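PDB 1Y8C: S-adenosylmethionine-dependent methyltransferase from Clostridium acetobutylicum, which probably transfers a methyl group from S-adenosylmethionine to an acceptor substrate. Local coordinates for residues D141-Y145 with Y146-Q150. Residues are numbered along the deposited sequence; the frame is centred on the assembly and turned at random.
Sequences DINSY and YKLSQ
The backbone O of Y145 takes two bonds from S149, one turn further on. S149 N gives the ordinary helical bond at 3.0 Å from Y145 O. S149 OG donates to Y145 O as well, at 2.6 Å, and the two donors come from opposite faces of the carbonyl plane. OG lies between the backbone N and the carbonyl carbon of its own residue (chi1 67°), which turns it back toward the preceding turn. S149 OG is also 3.6 Å from Y145 CE2, oblique to the ring. The CB of Y145 points away from the following turn, yet the ring still reaches S149. Its OH bonds to D175, and K204 makes a cation-pi contact with the ring.

This is the N-terminus of helix 145-152, where strand 136-143 of the Rossmann-like methyltransferase sheet ends and the chain turns toward the separate antiparallel sheet. S144 is the N-cap. S144 OG accepts from K147 N at 3.1 Å, with an N-H...O angle of 149°, and also bonds to T235 O. S144 O accepts from L148 N at 3.2 Å, a nearly straight bond.

N143, the last strand residue, packs against the first turn. N143 CB meets L148 CD2 at 3.7 Å, the two side chains crossing at about a right angle. N143 OD1 lies 3.9 Å from K147 CE, and ND2 bonds to E200 of strand 191-201.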
loop_
_atom_site.group_PDB
_atom_site.type_symbol
_atom_site.label_atom_id
_atom_site.label_comp_id
_atom_site.label_asym_id
_atom_site.label_seq_id
_atom_site.Cartn_x
_atom_site.Cartn_y
_atom_site.Cartn_z
ATOM N N ASP A 141 -1.468 -5.205 2.334
ATOM C CA ASP A 141 -2.211 -4.935 3.552
ATOM C C ASP A 141 -3.447 -4.130 3.259
ATOM O O ASP A 141 -3.575 -3.530 2.196
ATOM C CB ASP A 141 -1.354 -4.175 4.564
ATOM C CG ASP A 141 -1.051 -2.759 4.126
ATOM O OD1 ASP A 141 -1.975 -1.914 4.114
ATOM O OD2 ASP A 141 0.120 -2.490 3.793
ATOM N N ILE A 142 -4.360 -4.122 4.218
ATOM C CA ILE A 142 -5.585 -3.362 4.078
ATOM C C ILE A 142 -5.956 -2.782 5.427
ATOM O O ILE A 142 -5.485 -3.244 6.470
ATOM C CB ILE A 142 -6.756 -4.244 3.618
ATOM C CG1 ILE A 142 -7.139 -5.226 4.732
ATOM C CG2 ILE A 142 -6.378 -4.974 2.333
ATOM C CD1 ILE A 142 -8.408 -6.011 4.453
ATOM N N ASN A 143 -6.778 -1.742 5.402
ATOM C CA ASN A 143 -7.245 -1.165 6.642
ATOM C C ASN A 143 -8.386 -2.101 6.965
ATOM O O ASN A 143 -9.135 -2.514 6.072
ATOM C CB ASN A 143 -7.741 0.264 6.449
ATOM C CG ASN A 143 -6.618 1.288 6.559
ATOM O OD1 ASN A 143 -5.752 1.184 7.427
ATOM N ND2 ASN A 143 -6.634 2.288 5.688
ATOM N N SER A 144 -8.489 -2.467 8.236
ATOM C CA SER A 144 -9.514 -3.394 8.679
ATOM C C SER A 144 -10.890 -2.769 8.593
ATOM O O SER A 144 -11.041 -1.546 8.557
ATOM C CB SER A 144 -9.250 -3.805 10.110
ATOM O OG SER A 144 -9.420 -2.695 10.964
ATOM N N TYR A 145 -11.902 -3.620 8.560
ATOM C CA TYR A 145 -13.273 -3.151 8.482
ATOM C C TYR A 145 -13.596 -2.324 9.724
ATOM O O TYR A 145 -14.347 -1.361 9.654
ATOM C CB TYR A 145 -14.226 -4.342 8.405
ATOM C CG TYR A 145 -15.650 -3.934 8.185
ATOM C CD1 TYR A 145 -16.165 -3.795 6.889
ATOM C CD2 TYR A 145 -16.475 -3.630 9.264
ATOM C CE1 TYR A 145 -17.468 -3.358 6.677
ATOM C CE2 TYR A 145 -17.774 -3.192 9.065
ATOM C CZ TYR A 145 -18.267 -3.057 7.777
ATOM O OH TYR A 145 -19.557 -2.620 7.592
ATOM N N TYR A 146 -13.023 -2.702 10.861
ATOM C CA TYR A 146 -13.289 -1.987 12.096
ATOM C C TYR A 146 -12.668 -0.608 12.083
ATOM O O TYR A 146 -13.249 0.347 12.589
ATOM C CB TYR A 146 -12.746 -2.776 13.277
ATOM C CG TYR A 146 -13.033 -2.149 14.618
ATOM C CD1 TYR A 146 -14.300 -2.249 15.208
ATOM C CD2 TYR A 146 -12.032 -1.462 15.309
ATOM C CE1 TYR A 146 -14.552 -1.683 16.460
ATOM C CE2 TYR A 146 -12.274 -0.892 16.550
ATOM C CZ TYR A 146 -13.525 -1.008 17.120
ATOM O OH TYR A 146 -13.730 -0.470 18.362
ATOM N N LYS A 147 -11.482 -0.511 11.496
ATOM C CA LYS A 147 -10.755 0.747 11.427
ATOM C C LYS A 147 -11.508 1.793 10.602
ATOM O O LYS A 147 -11.646 2.942 11.019
ATOM C CB LYS A 147 -9.376 0.488 10.829
ATOM C CG LYS A 147 -8.334 1.518 11.161
ATOM C CD LYS A 147 -8.316 2.631 10.150
ATOM C CE LYS A 147 -7.053 3.458 10.305
ATOM N NZ LYS A 147 -6.926 3.981 11.695
ATOM N N LEU A 148 -12.016 1.397 9.440
ATOM C CA LEU A 148 -12.723 2.343 8.599
ATOM C C LEU A 148 -14.135 2.649 9.087
ATOM O O LEU A 148 -14.587 3.800 9.028
ATOM C CB LEU A 148 -12.785 1.818 7.170
ATOM C CG LEU A 148 -11.441 1.424 6.565
ATOM C CD1 LEU A 148 -11.681 0.822 5.191
ATOM C CD2 LEU A 148 -10.514 2.643 6.484
ATOM N N SER A 149 -14.833 1.627 9.573
ATOM C CA SER A 149 -16.210 1.804 10.032
ATOM C C SER A 149 -16.350 2.442 11.421
ATOM O O SER A 149 -17.250 3.257 11.635
ATOM C CB SER A 149 -16.941 0.463 10.020
ATOM O OG SER A 149 -16.392 -0.417 10.981
ATOM N N GLN A 150 -15.470 2.085 12.356
ATOM C CA GLN A 150 -15.546 2.635 13.702
ATOM C C GLN A 150 -14.509 3.714 13.975
ATOM O O GLN A 150 -14.844 4.887 14.090
ATOM C CB GLN A 150 -15.389 1.524 14.735
ATOM C CG GLN A 150 -16.373 0.388 14.582
ATOM C CD GLN A 150 -17.795 0.879 14.531
ATOM O OE1 GLN A 150 -18.121 1.910 15.111
ATOM N NE2 GLN A 150 -18.655 0.139 13.842
#